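Local coordinates for protein 15-O-acetyltransferase (Fusarium sporotrichioides, PDB 3FOT) that transfers an acetyl group to the 15-hydroxyl of trichothecene intermediates such as 15-deacetylcalonectrin during the biosynthesis of mycotoxins including T-2 toxin, at residues A[57-62]-A[460-465]; A[205-210]-A[451-456]; A[342-347]-A[357-362]; A[361-366]-A[391-396]. All coordinates share one frame; numbering follows the deposited sequence.

Interaction 1. Residues A[57-62]-A[460-465]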
loop_
_atom_site.group_PDB
_atom_site.type_symbol
_atom_site.label_atom_id
_atom_site.label_comp_id
_atom_site.label_asym_id
_atom_site.label_seq_id
_atom_site.Cartn_x
_atom_site.Cartn_y
_atom_site.Cartn_z
ATOM N N THR A 57 5.915 9.185 7.794
ATOM C CA THR A 57 5.562 10.584 7.565
ATOM C C THR A 57 6.592 11.434 8.315
ATOM O O THR A 57 6.934 11.136 9.452
ATOM C CB THR A 57 4.094 10.936 7.958
ATOM O OG1 THR A 57 3.885 10.738 9.366
ATOM C CG2 THR A 57 3.058 10.095 7.163
ATOM N N SER A 58 7.127 12.459 7.675
ATOM C CA SER A 58 8.004 13.386 8.361
ATOM C C SER A 58 7.231 14.680 8.504
ATOM O O SER A 58 6.758 15.223 7.511
ATOM C CB SER A 58 9.266 13.651 7.538
ATOM O OG SER A 58 10.222 14.315 8.313
ATOM N N LEU A 59 7.125 15.164 9.731
ATOM C CA LEU A 59 6.328 16.345 10.022
ATOM C C LEU A 59 7.261 17.421 10.568
ATOM O O LEU A 59 8.347 17.125 11.094
ATOM C CB LEU A 59 5.241 16.032 11.051
ATOM C CG LEU A 59 4.335 14.798 10.895
ATOM C CD1 LEU A 59 3.358 14.759 12.065
ATOM C CD2 LEU A 59 3.574 14.802 9.599
ATOM N N ARG A 60 6.852 18.669 10.425
ATOM C CA ARG A 60 7.612 19.774 11.004
ATOM C C ARG A 60 6.697 20.569 11.937
ATOM O O ARG A 60 5.556 20.861 11.595
ATOM C CB ARG A 60 8.163 20.678 9.908
ATOM C CG ARG A 60 9.054 21.779 10.444
ATOM C CD ARG A 60 9.876 22.496 9.357
ATOM N NE ARG A 60 10.575 21.587 8.436
ATOM C CZ ARG A 60 11.765 21.020 8.646
ATOM N NH1 ARG A 60 12.452 21.244 9.762
ATOM N NH2 ARG A 60 12.287 20.226 7.717
ATOM N N ASN A 61 7.217 20.939 13.100
ATOM C CA ASN A 61 6.499 21.775 14.025
ATOM C C ASN A 61 6.405 23.204 13.476
ATOM O O ASN A 61 7.407 23.938 13.455
ATOM C CB ASN A 61 7.168 21.773 15.402
ATOM C CG ASN A 61 6.458 22.701 16.385
ATOM O OD1 ASN A 61 5.391 23.235 16.071
ATOM N ND2 ASN A 61 7.015 22.849 17.586
ATOM N N ILE A 62 5.229 23.574 12.986
ATOM C CA ILE A 62 5.023 24.937 12.473
ATOM C C ILE A 62 4.006 25.697 13.308
ATOM O O ILE A 62 3.460 26.725 12.891
ATOM C CB ILE A 62 4.631 24.969 10.979
ATOM C CG1 ILE A 62 3.354 24.148 10.711
ATOM C CG2 ILE A 62 5.806 24.510 10.129
ATOM C CD1 ILE A 62 2.633 24.566 9.417
ATOM N N LEU A 460 1.273 21.059 12.657
ATOM C CA LEU A 460 2.348 20.227 12.086
ATOM C C LEU A 460 2.210 20.180 10.579
ATOM O O LEU A 460 1.129 19.939 10.064
ATOM C CB LEU A 460 2.332 18.808 12.683
ATOM C CG LEU A 460 2.755 18.762 14.162
ATOM C CD1 LEU A 460 2.165 17.501 14.829
ATOM C CD2 LEU A 460 4.243 18.753 14.287
ATOM N N SER A 461 3.301 20.451 9.876
ATOM C CA SER A 461 3.294 20.380 8.413
ATOM C C SER A 461 3.671 18.970 8.012
ATOM O O SER A 461 4.656 18.421 8.546
ATOM C CB SER A 461 4.341 21.331 7.836
ATOM O OG SER A 461 4.232 21.301 6.415
ATOM N N VAL A 462 2.892 18.361 7.122
ATOM C CA VAL A 462 3.234 17.009 6.658
ATOM C C VAL A 462 4.152 17.178 5.458
ATOM O O VAL A 462 3.676 17.489 4.354
ATOM C CB VAL A 462 1.985 16.150 6.302
ATOM C CG1 VAL A 462 2.402 14.724 5.934
ATOM C CG2 VAL A 462 0.972 16.114 7.472
ATOM N N GLU A 463 5.450 16.977 5.680
ATOM C CA GLU A 463 6.473 17.339 4.666
ATOM C C GLU A 463 6.702 16.249 3.646
ATOM O O GLU A 463 6.812 16.527 2.446
ATOM C CB GLU A 463 7.799 17.708 5.320
ATOM C CG GLU A 463 7.647 18.908 6.227
ATOM C CD GLU A 463 8.910 19.710 6.357
ATOM O OE1 GLU A 463 10.002 19.111 6.448
ATOM O OE2 GLU A 463 8.793 20.951 6.370
ATOM N N SER A 464 6.773 15.007 4.130
ATOM C CA SER A 464 7.098 13.894 3.232
ATOM C C SER A 464 6.346 12.650 3.662
ATOM O O SER A 464 6.059 12.443 4.854
ATOM C CB SER A 464 8.613 13.629 3.203
ATOM O OG SER A 464 9.049 13.142 4.447
ATOM N N ILE A 465 6.011 11.835 2.669
ATOM C CA ILE A 465 5.292 10.597 2.891
ATOM C C ILE A 465 6.002 9.519 2.098
ATOM O O ILE A 465 6.208 9.660 0.891
ATOM C CB ILE A 465 3.796 10.681 2.471
ATOM C CG1 ILE A 465 3.073 11.826 3.206
ATOM C CG2 ILE A 465 3.089 9.316 2.671
ATOM C CD1 ILE A 465 1.615 12.051 2.753
HETATM O O HOH W 1 11.329 16.741 6.806
#

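Interaction 2. Residues A[205-210]-A[451-456]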
loop_
_atom_site.group_PDB
_atom_site.type_symbol
_atom_site.label_atom_id
_atom_site.label_comp_id
_atom_site.label_asym_id
_atom_site.label_seq_id
_atom_site.Cartn_x
_atom_site.Cartn_y
_atom_site.Cartn_z
ATOM N N VAL A 205 -6.886 14.160 15.281
ATOM C CA VAL A 205 -5.990 14.610 16.360
ATOM C C VAL A 205 -6.122 16.139 16.578
ATOM O O VAL A 205 -5.853 16.643 17.682
ATOM C CB VAL A 205 -4.537 14.138 16.112
ATOM C CG1 VAL A 205 -3.903 15.011 15.025
ATOM C CG2 VAL A 205 -3.725 14.156 17.423
ATOM N N GLY A 206 -6.571 16.853 15.538
ATOM C CA GLY A 206 -6.754 18.317 15.599
ATOM C C GLY A 206 -7.749 18.765 16.660
ATOM O O GLY A 206 -7.726 19.927 17.099
ATOM N N SER A 207 -8.646 17.855 17.042
ATOM C CA SER A 207 -9.655 18.120 18.070
ATOM C C SER A 207 -9.059 18.195 19.472
ATOM O O SER A 207 -9.722 18.659 20.389
ATOM C CB SER A 207 -10.743 17.041 18.041
ATOM O OG SER A 207 -11.470 17.114 16.835
ATOM N N TYR A 208 -7.805 17.758 19.635
ATOM C CA TYR A 208 -7.229 17.557 20.971
ATOM C C TYR A 208 -5.995 18.392 21.227
ATOM O O TYR A 208 -5.433 18.353 22.323
ATOM C CB TYR A 208 -6.908 16.068 21.200
ATOM C CG TYR A 208 -8.132 15.221 21.063
ATOM C CD1 TYR A 208 -9.126 15.261 22.033
ATOM C CD2 TYR A 208 -8.346 14.427 19.917
ATOM C CE1 TYR A 208 -10.277 14.509 21.916
ATOM C CE2 TYR A 208 -9.505 13.688 19.781
ATOM C CZ TYR A 208 -10.472 13.731 20.788
ATOM O OH TYR A 208 -11.640 13.001 20.687
ATOM N N ILE A 209 -5.557 19.132 20.222
ATOM C CA ILE A 209 -4.443 20.051 20.415
ATOM C C ILE A 209 -4.952 21.274 21.176
ATOM O O ILE A 209 -5.917 21.923 20.750
ATOM C CB ILE A 209 -3.822 20.511 19.083
ATOM C CG1 ILE A 209 -3.339 19.305 18.277
ATOM C CG2 ILE A 209 -2.638 21.483 19.375
ATOM C CD1 ILE A 209 -3.061 19.633 16.813
ATOM N N GLY A 210 -4.332 21.574 22.311
ATOM C CA GLY A 210 -4.574 22.836 23.020
ATOM C C GLY A 210 -5.829 22.868 23.877
ATOM O O GLY A 210 -6.388 23.952 24.122
ATOM N N LYS A 451 -3.956 20.569 11.897
ATOM C CA LYS A 451 -4.424 21.867 12.415
ATOM C C LYS A 451 -5.050 21.690 13.787
ATOM O O LYS A 451 -5.557 20.615 14.105
ATOM C CB LYS A 451 -5.491 22.465 11.489
ATOM C CG LYS A 451 -4.940 22.887 10.145
ATOM C CD LYS A 451 -6.049 23.268 9.202
ATOM C CE LYS A 451 -5.451 23.662 7.863
ATOM N NZ LYS A 451 -5.223 25.117 7.865
ATOM N N GLN A 452 -5.015 22.752 14.594
ATOM C CA GLN A 452 -5.885 22.864 15.776
ATOM C C GLN A 452 -7.268 23.235 15.237
ATOM O O GLN A 452 -7.466 24.327 14.693
ATOM C CB GLN A 452 -5.385 23.961 16.716
ATOM C CG GLN A 452 -6.206 24.090 17.980
ATOM C CD GLN A 452 -5.754 25.226 18.868
ATOM O OE1 GLN A 452 -5.069 26.149 18.425
ATOM N NE2 GLN A 452 -6.179 25.191 20.118
ATOM N N THR A 453 -8.200 22.298 15.346
ATOM C CA THR A 453 -9.464 22.391 14.641
ATOM C C THR A 453 -10.258 23.634 15.059
ATOM O O THR A 453 -10.851 24.309 14.203
ATOM C CB THR A 453 -10.279 21.113 14.824
ATOM O OG1 THR A 453 -9.483 20.003 14.384
ATOM C CG2 THR A 453 -11.549 21.147 13.993
ATOM N N ALA A 454 -10.241 23.928 16.358
ATOM C CA ALA A 454 -10.991 25.077 16.914
ATOM C C ALA A 454 -10.533 26.424 16.364
ATOM O O ALA A 454 -11.324 27.378 16.265
ATOM C CB ALA A 454 -10.912 25.067 18.418
ATOM N N THR A 455 -9.254 26.527 16.011
ATOM C CA THR A 455 -8.710 27.814 15.596
ATOM C C THR A 455 -8.363 27.849 14.123
ATOM O O THR A 455 -8.154 28.918 13.576
ATOM C CB THR A 455 -7.436 28.174 16.398
ATOM O OG1 THR A 455 -6.415 27.199 16.120
ATOM C CG2 THR A 455 -7.721 28.193 17.891
ATOM N N GLY A 456 -8.254 26.686 13.483
ATOM C CA GLY A 456 -7.748 26.641 12.118
ATOM C C GLY A 456 -6.237 26.825 11.974
ATOM O O GLY A 456 -5.725 26.839 10.859
HETATM O O HOH W 2 -9.419 21.939 18.338
HETATM O O HOH W 3 -10.568 17.510 14.331
#

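Interaction 3. Residues A[342-347]-A[357-362]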
loop_
_atom_site.group_PDB
_atom_site.type_symbol
_atom_site.label_atom_id
_atom_site.label_comp_id
_atom_site.label_asym_id
_atom_site.label_seq_id
_atom_site.Cartn_x
_atom_site.Cartn_y
_atom_site.Cartn_z
ATOM N N ARG A 342 -12.170 -0.105 -6.253
ATOM C CA ARG A 342 -13.273 0.658 -5.679
ATOM C C ARG A 342 -14.330 1.130 -6.676
ATOM O O ARG A 342 -15.495 1.245 -6.308
ATOM C CB ARG A 342 -12.735 1.829 -4.869
ATOM C CG ARG A 342 -12.279 1.378 -3.503
ATOM C CD ARG A 342 -11.409 2.452 -2.828
ATOM N NE ARG A 342 -10.989 1.992 -1.503
ATOM C CZ ARG A 342 -9.997 1.125 -1.281
ATOM N NH1 ARG A 342 -9.297 0.614 -2.289
ATOM N NH2 ARG A 342 -9.687 0.792 -0.039
ATOM N N ARG A 343 -13.926 1.377 -7.918
ATOM C CA ARG A 343 -14.872 1.815 -8.955
ATOM C C ARG A 343 -15.947 0.761 -9.285
ATOM O O ARG A 343 -16.994 1.098 -9.868
ATOM C CB ARG A 343 -14.121 2.223 -10.220
ATOM C CG ARG A 343 -13.431 3.569 -10.107
ATOM C CD ARG A 343 -12.476 3.776 -11.293
ATOM N N TRP A 344 -15.694 -0.491 -8.903
ATOM C CA TRP A 344 -16.643 -1.583 -9.128
ATOM C C TRP A 344 -17.646 -1.758 -7.973
ATOM O O TRP A 344 -18.552 -2.599 -8.028
ATOM C CB TRP A 344 -15.878 -2.875 -9.389
ATOM C CG TRP A 344 -15.285 -2.923 -10.761
ATOM C CD1 TRP A 344 -15.864 -3.464 -11.887
ATOM C CD2 TRP A 344 -14.010 -2.410 -11.178
ATOM N NE1 TRP A 344 -15.023 -3.328 -12.958
ATOM C CE2 TRP A 344 -13.884 -2.673 -12.557
ATOM C CE3 TRP A 344 -12.960 -1.753 -10.514
ATOM C CZ2 TRP A 344 -12.743 -2.317 -13.291
ATOM C CZ3 TRP A 344 -11.832 -1.387 -11.244
ATOM C CH2 TRP A 344 -11.734 -1.670 -12.628
ATOM N N LEU A 345 -17.475 -0.957 -6.920
ATOM C CA LEU A 345 -18.398 -0.961 -5.796
ATOM C C LEU A 345 -19.520 0.056 -6.017
ATOM O O LEU A 345 -19.352 1.019 -6.749
ATOM C CB LEU A 345 -17.655 -0.607 -4.493
ATOM C CG LEU A 345 -16.450 -1.460 -4.108
ATOM C CD1 LEU A 345 -15.863 -0.916 -2.788
ATOM C CD2 LEU A 345 -16.764 -2.922 -3.954
ATOM N N ARG A 346 -20.648 -0.150 -5.352
ATOM C CA ARG A 346 -21.756 0.791 -5.455
ATOM C C ARG A 346 -21.297 2.149 -4.945
ATOM O O ARG A 346 -20.506 2.232 -3.995
ATOM C CB ARG A 346 -22.964 0.270 -4.692
ATOM C CG ARG A 346 -23.481 -1.027 -5.304
ATOM C CD ARG A 346 -24.854 -1.391 -4.804
ATOM N NE ARG A 346 -24.830 -1.720 -3.380
ATOM C CZ ARG A 346 -24.510 -2.913 -2.888
ATOM N NH1 ARG A 346 -24.175 -3.904 -3.707
ATOM N NH2 ARG A 346 -24.538 -3.113 -1.569
ATOM N N GLU A 347 -21.774 3.198 -5.611
ATOM C CA GLU A 347 -21.349 4.585 -5.366
ATOM C C GLU A 347 -21.359 5.017 -3.890
ATOM O O GLU A 347 -20.481 5.776 -3.452
ATOM C CB GLU A 347 -22.206 5.542 -6.209
ATOM C CG GLU A 347 -21.782 7.013 -6.150
ATOM N N CYS A 357 -9.479 -3.683 -1.249
ATOM C CA CYS A 357 -10.390 -3.687 -2.385
ATOM C C CYS A 357 -9.527 -3.601 -3.633
ATOM O O CYS A 357 -9.303 -2.524 -4.180
ATOM C CB CYS A 357 -11.418 -2.549 -2.317
ATOM S SG CYS A 357 -12.617 -2.733 -3.701
ATOM N N GLN A 358 -9.003 -4.757 -4.025
ATOM C CA GLN A 358 -8.024 -4.845 -5.104
ATOM C C GLN A 358 -8.461 -5.841 -6.146
ATOM O O GLN A 358 -9.154 -6.813 -5.844
ATOM C CB GLN A 358 -6.657 -5.277 -4.573
ATOM C CG GLN A 358 -6.061 -4.253 -3.584
ATOM C CD GLN A 358 -5.493 -3.059 -4.311
ATOM O OE1 GLN A 358 -4.639 -3.224 -5.193
ATOM N NE2 GLN A 358 -5.953 -1.844 -3.955
ATOM N N THR A 359 -8.050 -5.579 -7.378
ATOM C CA THR A 359 -8.233 -6.578 -8.415
ATOM C C THR A 359 -6.993 -6.610 -9.278
ATOM O O THR A 359 -5.928 -6.148 -8.836
ATOM C CB THR A 359 -9.584 -6.408 -9.184
ATOM O OG1 THR A 359 -9.728 -7.481 -10.120
ATOM C CG2 THR A 359 -9.684 -5.097 -9.888
ATOM N N ALA A 360 -7.113 -7.167 -10.489
ATOM C CA ALA A 360 -5.960 -7.624 -11.252
ATOM C C ALA A 360 -6.120 -7.208 -12.715
ATOM O O ALA A 360 -7.242 -7.051 -13.202
ATOM C CB ALA A 360 -5.859 -9.133 -11.151
ATOM N N ALA A 361 -4.991 -6.977 -13.389
ATOM C CA ALA A 361 -4.946 -6.769 -14.842
ATOM C C ALA A 361 -3.635 -7.359 -15.333
ATOM O O ALA A 361 -2.753 -7.660 -14.530
ATOM C CB ALA A 361 -5.019 -5.263 -15.206
ATOM N N VAL A 362 -3.493 -7.543 -16.642
ATOM C CA VAL A 362 -2.242 -8.066 -17.162
ATOM C C VAL A 362 -1.713 -7.060 -18.174
ATOM O O VAL A 362 -2.357 -6.781 -19.191
ATOM C CB VAL A 362 -2.382 -9.479 -17.809
ATOM C CG1 VAL A 362 -1.041 -9.963 -18.313
ATOM C CG2 VAL A 362 -2.947 -10.487 -16.810
#

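Interaction 4. Residues A[361-366]-A[391-396]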
loop_
_atom_site.group_PDB
_atom_site.type_symbol
_atom_site.label_atom_id
_atom_site.label_comp_id
_atom_site.label_asym_id
_atom_site.label_seq_id
_atom_site.Cartn_x
_atom_site.Cartn_y
_atom_site.Cartn_z
ATOM N N ALA A 361 -4.991 -6.977 -13.389
ATOM C CA ALA A 361 -4.946 -6.769 -14.842
ATOM C C ALA A 361 -3.635 -7.359 -15.333
ATOM O O ALA A 361 -2.753 -7.660 -14.530
ATOM C CB ALA A 361 -5.019 -5.263 -15.206
ATOM N N VAL A 362 -3.493 -7.543 -16.642
ATOM C CA VAL A 362 -2.242 -8.066 -17.162
ATOM C C VAL A 362 -1.713 -7.060 -18.174
ATOM O O VAL A 362 -2.357 -6.781 -19.191
ATOM C CB VAL A 362 -2.382 -9.479 -17.809
ATOM C CG1 VAL A 362 -1.041 -9.963 -18.313
ATOM C CG2 VAL A 362 -2.947 -10.487 -16.810
ATOM N N VAL A 363 -0.570 -6.475 -17.847
ATOM C CA VAL A 363 0.160 -5.620 -18.786
ATOM C C VAL A 363 0.923 -6.507 -19.782
ATOM O O VAL A 363 1.606 -7.445 -19.384
ATOM C CB VAL A 363 1.141 -4.709 -18.017
ATOM C CG1 VAL A 363 2.059 -3.911 -18.970
ATOM C CG2 VAL A 363 0.359 -3.779 -17.133
ATOM N N ARG A 364 0.818 -6.177 -21.069
ATOM C CA ARG A 364 1.497 -6.906 -22.124
ATOM C C ARG A 364 2.169 -5.952 -23.080
ATOM O O ARG A 364 1.535 -5.014 -23.572
ATOM C CB ARG A 364 0.505 -7.769 -22.906
ATOM C CG ARG A 364 -0.109 -8.892 -22.130
ATOM C CD ARG A 364 -1.119 -9.644 -23.008
ATOM N NE ARG A 364 -0.644 -9.773 -24.393
ATOM C CZ ARG A 364 0.025 -10.813 -24.882
ATOM N NH1 ARG A 364 0.315 -11.863 -24.117
ATOM N NH2 ARG A 364 0.408 -10.805 -26.153
ATOM N N ILE A 365 3.456 -6.176 -23.327
ATOM C CA ILE A 365 4.175 -5.385 -24.328
ATOM C C ILE A 365 4.908 -6.380 -25.236
ATOM O O ILE A 365 5.763 -7.125 -24.771
ATOM C CB ILE A 365 5.183 -4.377 -23.705
ATOM C CG1 ILE A 365 4.486 -3.423 -22.705
ATOM C CG2 ILE A 365 5.938 -3.613 -24.829
ATOM C CD1 ILE A 365 5.423 -2.755 -21.718
ATOM N N GLU A 366 4.520 -6.410 -26.514
ATOM C CA GLU A 366 5.184 -7.245 -27.507
ATOM C C GLU A 366 6.185 -6.391 -28.270
ATOM O O GLU A 366 6.261 -5.171 -28.067
ATOM C CB GLU A 366 4.177 -7.843 -28.501
ATOM C CG GLU A 366 2.967 -8.555 -27.901
ATOM C CD GLU A 366 1.942 -8.897 -28.975
ATOM O OE1 GLU A 366 0.744 -8.962 -28.655
ATOM O OE2 GLU A 366 2.339 -9.096 -30.152
ATOM N N ARG A 391 1.621 3.267 -24.967
ATOM C CA ARG A 391 0.406 2.928 -25.713
ATOM C C ARG A 391 0.038 1.446 -25.551
ATOM O O ARG A 391 -1.142 1.129 -25.399
ATOM C CB ARG A 391 0.545 3.307 -27.194
ATOM C CG ARG A 391 0.771 4.801 -27.422
ATOM C CD ARG A 391 0.603 5.229 -28.899
ATOM N NE ARG A 391 0.938 6.652 -29.088
ATOM C CZ ARG A 391 0.147 7.665 -28.738
ATOM N NH1 ARG A 391 -1.041 7.437 -28.184
ATOM N NH2 ARG A 391 0.538 8.919 -28.941
ATOM N N ASN A 392 1.051 0.572 -25.556
ATOM C CA ASN A 392 0.910 -0.866 -25.247
ATOM C C ASN A 392 0.362 -1.073 -23.823
ATOM O O ASN A 392 -0.558 -1.868 -23.594
ATOM C CB ASN A 392 2.260 -1.599 -25.346
ATOM C CG ASN A 392 2.635 -2.033 -26.771
ATOM O OD1 ASN A 392 2.380 -3.160 -27.163
ATOM N ND2 ASN A 392 3.287 -1.155 -27.522
ATOM N N ILE A 393 0.942 -0.364 -22.860
ATOM C CA ILE A 393 0.493 -0.436 -21.467
ATOM C C ILE A 393 -0.971 -0.010 -21.308
ATOM O O ILE A 393 -1.779 -0.735 -20.712
ATOM C CB ILE A 393 1.420 0.393 -20.541
ATOM C CG1 ILE A 393 2.812 -0.224 -20.522
ATOM C CG2 ILE A 393 0.858 0.490 -19.066
ATOM C CD1 ILE A 393 3.924 0.797 -20.255
ATOM N N LYS A 394 -1.318 1.155 -21.844
ATOM C CA LYS A 394 -2.679 1.656 -21.693
ATOM C C LYS A 394 -3.678 0.728 -22.370
ATOM O O LYS A 394 -4.729 0.443 -21.798
ATOM C CB LYS A 394 -2.794 3.076 -22.232
ATOM C CG LYS A 394 -4.208 3.651 -22.194
ATOM C CD LYS A 394 -4.208 5.089 -22.645
ATOM C CE LYS A 394 -5.589 5.721 -22.523
ATOM N NZ LYS A 394 -6.148 5.592 -21.134
ATOM N N LYS A 395 -3.335 0.243 -23.566
ATOM C CA LYS A 395 -4.181 -0.692 -24.314
ATOM C C LYS A 395 -4.415 -1.983 -23.519
ATOM O O LYS A 395 -5.557 -2.454 -23.445
ATOM C CB LYS A 395 -3.590 -0.964 -25.708
ATOM C CG LYS A 395 -4.204 -2.152 -26.457
ATOM N N SER A 396 -3.350 -2.530 -22.921
ATOM C CA SER A 396 -3.434 -3.683 -22.016
ATOM C C SER A 396 -4.424 -3.466 -20.888
ATOM O O SER A 396 -5.288 -4.314 -20.632
ATOM C CB SER A 396 -2.068 -3.980 -21.367
ATOM O OG SER A 396 -1.117 -4.405 -22.291
#

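Interaction 1. Residues A[57-62]-A[460-465]
Leu59 and Val462 form the dense side of an antiparallel pair between neighbouring strands of the six-stranded mixed sheet. The two side chains lie next to one another and point the same way, with Leu59 CD2 3.6 Å from Val462 CG2. The other Leu59 branch meets Leu460, which it crosses at about a right angle; here CD1 is 4.1 Å from Leu460 CD1. Thr57 and Val462 on this buried face also touch Phe202 of helix 191-205, and Leu59 and Leu460 touch Ile450.

The pairing is broken by a classic beta bulge, in which Glu463 and Ser464 both face Ser58. Ser58 O accepts Glu463 N at 2.9 Å, nearly in line with the carbonyl, and only weakly Ser464 N. Past the bulge Arg60 and Ser461 exchange two backbone bonds.

The opposite face is looser, polar and partly exposed. Arg60 forms a side-on salt bridge with the Glu463 carboxylate: NE donates to OE2 at 2.8 Å within the guanidinium plane, while NH2, with its partner tilted from that plane, reaches the syn side of OE1, also at 2.8 Å. The guanidinium and carboxylate planes are 61° apart, and OE2 is met from above the carboxylate plane. A water donates to both Glu463 OE1 and Ser58 OG, and Ser58 OG and Arg60 NH1 bond onward to Glu179 and the carbonyl of Asp175. With two guanidinium donors and a water on its oxygens, the Glu463 carboxylate is probably held in its charged form.

Interaction 2. Residues A[205-210]-A[451-456]
Thr453 sets its side chain against the carbonyl of Gly206, with OG1 3.1 Å from Gly206 C. Its first torsion (chi1 -56°) places OG1 anti to its own carbonyl carbon and beside its backbone N, which puts OG1 against the Gly206 carbonyl, though at a poor angle for a hydrogen bond. The N-H makes the direct bond: Thr453 N donates to Gly206 O at 3.0 Å in an almost perfectly straight line (179°), from a position well above the carbonyl plane. Two waters add indirect links. One donates to Gly206 O and accepts from Ala454 N; the other joins Ser207 OG to Thr453 OG1.

Gly206 is in the type I turn from Val205 to Tyr208. Lacking a side chain, it brings its CA to 3.0 Å from Lys451 O. Further along, Ile209 CD1 approaches the same Lys451 O at 3.8 Å. Gln452 stretches out with CG anti to its backbone N (chi1 -178°), and its NE2 makes a weak bond to Ile209 O at 3.3 Å. Gln452 O, in turn, accepts both Thr455 N and Gly456 N, closing the turn of the beta hairpin.

The contact thus ties the turn that follows helix 191-205 to the hairpin joining strands 449-452 and 457-469, at the margin of the sheet. Inward of it, Ile209 packs on Met77 of helix 71-88 and on Ile450 and Val459 of the two hairpin strands.

Interaction 3. Residues A[342-347]-A[357-362]
The guanidinium of Arg342 has Cys357 CB over one face, 3.8 Å above the plane and displaced toward the rim, while Gln358 NE2 stands near its edge, 4.5 Å from NH1. The other flat group, the Trp344 indole, meets the opposing strand more loosely: CZ3 lies 4.5 Å from Thr359 CG2, approached obliquely. The sulphur of Cys357 packs on Leu345 and the backbone of Arg342. With SG anti to the backbone N (chi1 -175°), it lies 3.8 Å from Leu345 CD1 and 3.7 Å from the backbone N of Arg342, beside the short 3-10 turn that Leu345 N closes onto Arg342 O.

The polar ends find partners beyond the two segments. Arg342 NH1 forms salt bridges with Asp340 and Asp190, and NH2 bonds to Phe353 O. Asp190 ends the sequence His-Leu-Phe-Trp-Asp, the HXXXD signature of the BAHD superfamily, and an arginine-aspartate bridge of this kind is found in relatives. Gln358 comes within about 5 Å of the substrate-binding His414, side chain to side chain. Asp190 OD2 draws together Arg342 NH1, Cys357 N and Gln358 NE2, which means that one carboxylate holds polar groups of both segments while the direct contact between them is largely apolar.

Interaction 4. Residues A[361-366]-A[391-396]
Ile365 meets Asn392 and Ile393 where strand 358-365 runs beside helix 379-401, an alpha/beta packing in the CoA-dependent acyltransferase fold. Strand and helix segments are nearly antiparallel (150°), and their axes come as close as 6.9 Å. From CB the Ile365 side chain splits in two. CG1, anti to the carbonyl carbon (chi1 -56°), rests 3.9 Å from Asn392 CB, and CG2 faces Asn392 CG at 4.1 Å. At the tip, CD1 reaches Ile393 CG1 at 3.8 Å. Val363, two residues back, turns its CG1 to the same Ile393 CG1 at 4.1 Å, so the helix isoleucine sits against both strand side chains. Helix 306-321 closes this apolar patch, with Val315 on Ile365 and Ala312 on Ile393.

The strand pairs with 333-340 through the backbones of Ala361, Val363 and Ile365, whereas the intervening N-H of Arg364 is directed to the helix. There Arg364 N donates to the buried hydroxyl of Ser396, OG, at 2.9 Å. Ser396 CB is 3.6 Å from Val362 O. Farther out, Arg364 NH2 forms a salt bridge with Glu366 OE1 within the strand segment. Ser396 OG in turn donates to Asn392 O, 2.9 Å away, which it reaches from one face of the carbonyl plane while Ser396 N comes from the other.

Interactions 1 and 2 belong to one sheet and adjoin through the hairpin of strands 449-452 and 457-469: the first is a full strand pairing with a buried apolar face and a charged outer one, the second a more exposed, water-lined turn contact at the sheet's margin. Interactions 3 and 4 share strand 358-365 and overlap at Ala361 and Val362, their centres about 18 Å apart. Both are buried, but interaction 3, next to the substrate site, relies on sulphur and guanidinium packing, whereas interaction 4 joins aliphatic side chains with a serine-to-backbone bond. Interactions 2 and 4 are the most distant pair, about 47 Å between centres.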